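Local coordinates for protein dihydrodipicolinate synthase (Oceanobacillus iheyensis HTE831, PDB 3D0C) that probably condenses pyruvate with aspartate semialdehyde, acting as a 4-hydroxy-tetrahydrodipicolinate synthase in lysine biosynthesis, at residues Y90-A95 with R130-A135; S101-G106 with L136-I141. The protein carries 1 engineered substitution. All blocks are in the same frame, centred on the assembly; numbering follows the deposited sequence.

Interaction 1: residues Y90-A95 with R130-A135; sequences YSVDTA and RNIIEA
Ala95 N gives a 2.8 Å hydrogen bond to Ser91 O, closing the first turn of helix 92-104, and the methyl of the same Ala95 is turned toward Ile132 on the neighbouring helix. Ser91 is the N-cap, and its OG shares a 2.8 Å hydrogen bond with Thr94 OG1 on the flank away from Ile132. Between the two helices the contact is apolar. Ile132 holds CG1 beside its backbone N (chi1 -63°) and then runs out extended, which delivers CD1 to 3.5 Å from Ala95 CB. Val92 crosses the Ile132 side chain at a slant; with Val92 CG1 anti to the backbone N (chi1 176°), that methyl comes 4.0 Å from Ile132 CG1. Ala95 CB also lies 4.1 Å from Ile132 CG1. The pair belongs to the outer helical layer of a TIM barrel, where helices 92-104 and 122-135 follow consecutive strands and pack as neighbours. At the margin Val92 CG1 also lies 4.3 Å from Asn131 CB. The amide of Asn131 is engaged elsewhere: its ND2 hydrogen-bonds Glu280 of the second subunit, which packs on Val92 too. Close by, Tyr90 meets its own counterpart in that subunit, their rings nearly perpendicular.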
ATOM      1  N   TYR A  90      -0.864  -5.506   6.713  1.00 15.10           N
ATOM      2  CA  TYR A  90      -0.159  -4.549   7.551  1.00 17.01           C
ATOM      3  C   TYR A  90       1.136  -5.134   8.121  1.00 17.80           C
ATOM      4  O   TYR A  90       1.709  -6.064   7.539  1.00 14.69           O
ATOM      5  CB  TYR A  90      -1.091  -4.048   8.665  1.00 19.69           C
ATOM      6  CG  TYR A  90      -2.367  -3.395   8.144  1.00 23.20           C
ATOM      7  CD1 TYR A  90      -2.310  -2.288   7.295  1.00 26.32           C
ATOM      8  CD2 TYR A  90      -3.632  -3.872   8.516  1.00 26.19           C
ATOM      9  CE1 TYR A  90      -3.482  -1.662   6.828  1.00 29.24           C
ATOM     10  CE2 TYR A  90      -4.810  -3.252   8.056  1.00 28.71           C
ATOM     11  CZ  TYR A  90      -4.727  -2.150   7.217  1.00 30.08           C
ATOM     12  OH  TYR A  90      -5.884  -1.528   6.787  1.00 29.76           O
ATOM     13  N   SER A  91       1.604  -4.583   9.238  1.00 13.07           N
ATOM     14  CA  SER A  91       2.847  -5.051   9.865  1.00 15.97           C
ATOM     15  C   SER A  91       2.713  -6.511  10.316  1.00 17.31           C
ATOM     16  O   SER A  91       1.605  -7.002  10.513  1.00 16.84           O
ATOM     17  CB  SER A  91       3.189  -4.173  11.068  1.00 12.83           C
ATOM     18  OG  SER A  91       2.377  -4.506  12.188  1.00 15.98           O
ATOM     19  N   VAL A  92       3.836  -7.195  10.503  1.00 18.61           N
ATOM     20  CA  VAL A  92       3.794  -8.595  10.902  1.00 20.32           C
ATOM     21  C   VAL A  92       2.885  -8.873  12.099  1.00 19.04           C
ATOM     22  O   VAL A  92       2.057  -9.781  12.042  1.00 20.13           O
ATOM     23  CB  VAL A  92       5.210  -9.137  11.208  1.00 20.86           C
ATOM     24  CG1 VAL A  92       5.116 -10.569  11.718  1.00 23.69           C
ATOM     25  CG2 VAL A  92       6.058  -9.089   9.943  1.00 20.69           C
ATOM     26  N   ASP A  93       3.043  -8.100  13.173  1.00 18.58           N
ATOM     27  CA  ASP A  93       2.241  -8.288  14.381  1.00 17.71           C
ATOM     28  C   ASP A  93       0.770  -7.967  14.167  1.00 17.53           C
ATOM     29  O   ASP A  93      -0.111  -8.582  14.774  1.00 16.85           O
ATOM     30  CB  ASP A  93       2.796  -7.420  15.519  1.00 20.97           C
ATOM     31  CG  ASP A  93       4.072  -7.990  16.123  1.00 25.05           C
ATOM     32  OD1 ASP A  93       4.618  -8.962  15.567  1.00 28.15           O
ATOM     33  OD2 ASP A  93       4.526  -7.456  17.155  1.00 28.56           O
ATOM     34  N   THR A  94       0.502  -6.990  13.313  1.00 15.78           N
ATOM     35  CA  THR A  94      -0.874  -6.607  13.031  1.00 16.41           C
ATOM     36  C   THR A  94      -1.546  -7.678  12.170  1.00 17.02           C
ATOM     37  O   THR A  94      -2.732  -7.965  12.332  1.00 19.07           O
ATOM     38  CB  THR A  94      -0.914  -5.250  12.321  1.00 17.23           C
ATOM     39  OG1 THR A  94      -0.267  -4.278  13.151  1.00 17.75           O
ATOM     40  CG2 THR A  94      -2.357  -4.806  12.066  1.00 17.96           C
ATOM     41  N   ALA A  95      -0.781  -8.278  11.261  1.00 14.47           N
ATOM     42  CA  ALA A  95      -1.316  -9.324  10.397  1.00 16.46           C
ATOM     43  C   ALA A  95      -1.698 -10.502  11.281  1.00 17.58           C
ATOM     44  O   ALA A  95      -2.782 -11.068  11.144  1.00 16.34           O
ATOM     45  CB  ALA A  95      -0.263  -9.753   9.340  1.00 14.46           C
ATOM     46  N   ARG A 130       6.728 -15.980   6.099  1.00 18.34           N
ATOM     47  CA  ARG A 130       6.932 -17.119   6.987  1.00 21.16           C
ATOM     48  C   ARG A 130       6.585 -16.864   8.458  1.00 19.62           C
ATOM     49  O   ARG A 130       6.019 -17.739   9.122  1.00 20.39           O
ATOM     50  CB  ARG A 130       8.378 -17.608   6.875  1.00 24.03           C
ATOM     51  CG  ARG A 130       8.648 -18.835   7.715  1.00 30.84           C
ATOM     52  CD  ARG A 130       9.761 -19.641   7.090  1.00 35.39           C
ATOM     53  NE  ARG A 130      10.949 -18.825   6.900  1.00 38.65           N
ATOM     54  CZ  ARG A 130      11.832 -19.042   5.940  1.00 40.51           C
ATOM     55  NH1 ARG A 130      11.640 -20.044   5.095  1.00 41.73           N
ATOM     56  NH2 ARG A 130      12.904 -18.271   5.838  1.00 41.10           N
ATOM     57  N   ASN A 131       6.942 -15.693   8.986  1.00 21.91           N
ATOM     58  CA  ASN A 131       6.631 -15.414  10.378  1.00 24.53           C
ATOM     59  C   ASN A 131       5.113 -15.332  10.595  1.00 25.96           C
ATOM     60  O   ASN A 131       4.624 -15.688  11.660  1.00 24.50           O
ATOM     61  CB  ASN A 131       7.302 -14.118  10.837  1.00 23.27           C
ATOM     62  CG  ASN A 131       8.820 -14.216  10.842  1.00 26.44           C
ATOM     63  OD1 ASN A 131       9.390 -15.313  10.856  1.00 24.07           O
ATOM     64  ND2 ASN A 131       9.484 -13.065  10.846  1.00 26.17           N
ATOM     65  N   ILE A 132       4.363 -14.874   9.596  1.00 24.72           N
ATOM     66  CA  ILE A 132       2.923 -14.779   9.766  1.00 25.90           C
ATOM     67  C   ILE A 132       2.251 -16.159   9.717  1.00 27.67           C
ATOM     68  O   ILE A 132       1.482 -16.513  10.617  1.00 26.07           O
ATOM     69  CB  ILE A 132       2.308 -13.826   8.717  1.00 25.27           C
ATOM     70  CG1 ILE A 132       2.871 -12.418   8.943  1.00 24.09           C
ATOM     71  CG2 ILE A 132       0.778 -13.829   8.808  1.00 23.59           C
ATOM     72  CD1 ILE A 132       2.464 -11.436   7.916  1.00 22.81           C
ATOM     73  N   ILE A 133       2.567 -16.935   8.684  1.00 28.52           N
ATOM     74  CA  ILE A 133       2.009 -18.266   8.507  1.00 30.01           C
ATOM     75  C   ILE A 133       2.248 -19.126   9.759  1.00 33.10           C
ATOM     76  O   ILE A 133       1.306 -19.697  10.332  1.00 33.59           O
ATOM     77  CB  ILE A 133       2.672 -18.954   7.299  1.00 29.96           C
ATOM     78  CG1 ILE A 133       2.371 -18.177   6.009  1.00 29.54           C
ATOM     79  CG2 ILE A 133       2.200 -20.399   7.183  1.00 28.42           C
ATOM     80  CD1 ILE A 133       3.071 -18.701   4.792  1.00 27.86           C
ATOM     81  N   GLU A 134       3.513 -19.190  10.181  1.00 32.55           N
ATOM     82  CA  GLU A 134       3.941 -19.976  11.331  1.00 33.81           C
ATOM     83  C   GLU A 134       3.252 -19.577  12.629  1.00 33.23           C
ATOM     84  O   GLU A 134       3.183 -20.394  13.571  1.00 34.58           O
ATOM     85  CB  GLU A 134       5.459 -19.818  11.516  1.00 34.49           C
ATOM     86  CG  GLU A 134       6.280 -20.416  10.376  1.00 40.08           C
ATOM     87  CD  GLU A 134       7.782 -20.322  10.654  1.00 43.83           C
ATOM     88  OE1 GLU A 134       8.163 -19.735  11.707  1.00 45.19           O
ATOM     89  OE2 GLU A 134       8.579 -20.828   9.828  1.00 46.00           O
ATOM     90  N   ALA A 135       2.773 -18.333  12.690  1.00 27.53           N
ATOM     91  CA  ALA A 135       2.153 -17.842  13.905  1.00 27.49           C
ATOM     92  C   ALA A 135       0.629 -18.032  13.977  1.00 26.09           C
ATOM     93  O   ALA A 135       0.023 -17.753  15.034  1.00 25.30           O
ATOM     94  CB  ALA A 135       2.501 -16.365  14.113  1.00 26.97           C
TER

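Interaction 2: residues S101-G106 with L136-I141; sequences SAIDSG and LDAPSI
Ile103 and Ala138 bring their backbones closest, with CA atoms 7.0 Å apart, where the last turn of helix 92-104 faces an inverse gamma turn centred on Asp137 and closed by a weak bond from Ala138 N to Leu136 O. One side chain does most of the reaching. Ile103 keeps CG1 beside its backbone N (chi1 -65°) and CD1 extended beyond it (chi2 173°), so that CD1 arrives 3.4 Å from Ala138 CB, closer than two methyl groups normally sit, and 3.9 Å from Leu136 CB. Its other branch, CG2, stands 3.8 Å from Asp137 O. In the TIM barrel this joins a helix of the outer layer to the loop leading into strand 140-144, at the end of the barrel where its strands begin. Leu136 also packs on Val110 of the adjoining strand 109-112 and on Ile88 of strand 83-88, one strand further on, and its carbonyl accepts a hydrogen bond from Lys162. Shortening Ile103 to an alanine removes CG1, CG2 and CD1, which is likely to leave Ala138 CB and Leu136 CB without their cover and a gap between helix and loop. Gly106, with a positive phi of 114°, forms a Schellman motif, its N bonding back to Ile103 O at 2.8 Å.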
ATOM      1  N   SER A 101      -7.629 -13.358  15.225  1.00 21.81           N
ATOM      2  CA  SER A 101      -9.016 -12.961  15.429  1.00 22.97           C
ATOM      3  C   SER A 101      -9.994 -13.676  14.497  1.00 22.26           C
ATOM      4  O   SER A 101     -11.022 -14.195  14.947  1.00 22.93           O
ATOM      5  CB  SER A 101      -9.168 -11.448  15.263  1.00 23.00           C
ATOM      6  OG  SER A 101     -10.536 -11.076  15.304  1.00 20.55           O
ATOM      7  N   ALA A 102      -9.684 -13.706  13.203  1.00 21.87           N
ATOM      8  CA  ALA A 102     -10.562 -14.359  12.236  1.00 21.16           C
ATOM      9  C   ALA A 102     -10.651 -15.861  12.486  1.00 21.27           C
ATOM     10  O   ALA A 102     -11.733 -16.437  12.431  1.00 20.82           O
ATOM     11  CB  ALA A 102     -10.078 -14.087  10.806  1.00 20.30           C
ATOM     12  N   ILE A 103      -9.510 -16.488  12.760  1.00 20.93           N
ATOM     13  CA  ILE A 103      -9.462 -17.924  13.019  1.00 23.28           C
ATOM     14  C   ILE A 103     -10.246 -18.280  14.279  1.00 24.44           C
ATOM     15  O   ILE A 103     -10.990 -19.261  14.292  1.00 22.24           O
ATOM     16  CB  ILE A 103      -8.003 -18.411  13.166  1.00 23.72           C
ATOM     17  CG1 ILE A 103      -7.272 -18.232  11.835  1.00 26.20           C
ATOM     18  CG2 ILE A 103      -7.962 -19.883  13.596  1.00 22.15           C
ATOM     19  CD1 ILE A 103      -5.783 -18.527  11.911  1.00 27.55           C
ATOM     20  N   ASP A 104     -10.076 -17.481  15.332  1.00 25.28           N
ATOM     21  CA  ASP A 104     -10.781 -17.721  16.586  1.00 27.30           C
ATOM     22  C   ASP A 104     -12.286 -17.634  16.327  1.00 27.01           C
ATOM     23  O   ASP A 104     -13.085 -18.273  17.020  1.00 27.61           O
ATOM     24  CB  ASP A 104     -10.377 -16.688  17.647  1.00 29.65           C
ATOM     25  CG  ASP A 104     -10.971 -16.997  19.021  1.00 34.64           C
ATOM     26  OD1 ASP A 104     -10.588 -18.023  19.622  1.00 36.18           O
ATOM     27  OD2 ASP A 104     -11.827 -16.219  19.497  1.00 35.61           O
ATOM     28  N   SER A 105     -12.665 -16.846  15.323  1.00 26.66           N
ATOM     29  CA  SER A 105     -14.070 -16.692  14.960  1.00 27.42           C
ATOM     30  C   SER A 105     -14.549 -17.869  14.109  1.00 26.90           C
ATOM     31  O   SER A 105     -15.746 -18.020  13.858  1.00 24.84           O
ATOM     32  CB  SER A 105     -14.284 -15.388  14.193  1.00 29.21           C
ATOM     33  OG  SER A 105     -14.045 -14.269  15.024  1.00 32.30           O
ATOM     34  N   GLY A 106     -13.608 -18.695  13.661  1.00 25.74           N
ATOM     35  CA  GLY A 106     -13.972 -19.848  12.865  1.00 24.86           C
ATOM     36  C   GLY A 106     -13.511 -19.868  11.419  1.00 25.46           C
ATOM     37  O   GLY A 106     -13.810 -20.823  10.706  1.00 22.35           O
ATOM     38  N   LEU A 136       0.042 -18.542  12.890  1.00 23.86           N
ATOM     39  CA  LEU A 136      -1.381 -18.769  12.782  1.00 25.52           C
ATOM     40  C   LEU A 136      -1.700 -20.257  12.816  1.00 24.13           C
ATOM     41  O   LEU A 136      -1.050 -21.063  12.169  1.00 22.38           O
ATOM     42  CB  LEU A 136      -1.921 -18.182  11.472  1.00 26.73           C
ATOM     43  CG  LEU A 136      -1.753 -16.662  11.339  1.00 30.79           C
ATOM     44  CD1 LEU A 136      -2.311 -16.127  10.004  1.00 31.06           C
ATOM     45  CD2 LEU A 136      -2.479 -15.969  12.504  1.00 29.87           C
ATOM     46  N   ASP A 137      -2.775 -20.573  13.525  1.00 23.30           N
ATOM     47  CA  ASP A 137      -3.294 -21.911  13.704  1.00 24.06           C
ATOM     48  C   ASP A 137      -4.330 -22.277  12.626  1.00 23.38           C
ATOM     49  O   ASP A 137      -5.450 -22.710  12.925  1.00 21.38           O
ATOM     50  CB  ASP A 137      -3.910 -21.992  15.088  1.00 27.18           C
ATOM     51  CG  ASP A 137      -2.878 -21.857  16.177  1.00 29.42           C
ATOM     52  OD1 ASP A 137      -3.204 -21.254  17.215  1.00 29.24           O
ATOM     53  OD2 ASP A 137      -1.752 -22.351  16.000  1.00 29.35           O
ATOM     54  N   ALA A 138      -3.947 -22.037  11.376  1.00 20.79           N
ATOM     55  CA  ALA A 138      -4.753 -22.329  10.204  1.00 21.02           C
ATOM     56  C   ALA A 138      -3.863 -22.055   8.999  1.00 20.21           C
ATOM     57  O   ALA A 138      -2.835 -21.382   9.111  1.00 19.27           O
ATOM     58  CB  ALA A 138      -6.004 -21.455  10.167  1.00 19.59           C
ATOM     59  N   PRO A 139      -4.226 -22.602   7.831  1.00 19.29           N
ATOM     60  CA  PRO A 139      -3.435 -22.396   6.617  1.00 19.92           C
ATOM     61  C   PRO A 139      -3.561 -20.990   6.063  1.00 18.23           C
ATOM     62  O   PRO A 139      -4.484 -20.242   6.409  1.00 16.59           O
ATOM     63  CB  PRO A 139      -4.006 -23.431   5.656  1.00 21.49           C
ATOM     64  CG  PRO A 139      -5.424 -23.473   6.050  1.00 24.74           C
ATOM     65  CD  PRO A 139      -5.333 -23.530   7.564  1.00 20.84           C
ATOM     66  N   SER A 140      -2.624 -20.661   5.186  1.00 16.68           N
ATOM     67  CA  SER A 140      -2.571 -19.364   4.554  1.00 19.89           C
ATOM     68  C   SER A 140      -2.469 -19.467   3.050  1.00 21.02           C
ATOM     69  O   SER A 140      -1.985 -20.436   2.480  1.00 19.85           O
ATOM     70  CB  SER A 140      -1.330 -18.582   5.001  1.00 16.91           C
ATOM     71  OG  SER A 140      -1.364 -18.273   6.376  1.00 17.20           O
ATOM     72  N   ILE A 141      -2.936 -18.414   2.414  1.00 20.54           N
ATOM     73  CA  ILE A 141      -2.809 -18.256   0.980  1.00 21.74           C
ATOM     74  C   ILE A 141      -2.131 -16.890   0.822  1.00 22.91           C
ATOM     75  O   ILE A 141      -2.348 -15.995   1.662  1.00 25.79           O
ATOM     76  CB  ILE A 141      -4.167 -18.226   0.283  1.00 20.41           C
ATOM     77  CG1 ILE A 141      -4.812 -19.614   0.335  1.00 20.88           C
ATOM     78  CG2 ILE A 141      -4.000 -17.794  -1.173  1.00 24.28           C
ATOM     79  CD1 ILE A 141      -6.247 -19.613  -0.134  1.00 25.42           C
TER

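How the interactions relate
Interactions 1 and 2 lie with their centres 12 Å apart, on the same side of the chain's centre, and show how one barrel helix meets consecutive parts of the chain at its two ends. Helix 92-104 serves both, offering its start to interaction 1 and its end to interaction 2. The partner segments, 130-135 and 136-141, are continuous in sequence, carrying helix 122-135 over into strand 140-144; the order along the chain is 90-95, 101-106, 130-135, 136-141, so the two contacts alternate. Strand 109-112 separates the two helices in sequence and neighbours strand 140-144 in the sheet. Ile133 CG1 and Ser140 OG touch directly at 3.8 Å. Interaction 1 borders the second subunit, whereas interaction 2 is untouched by it.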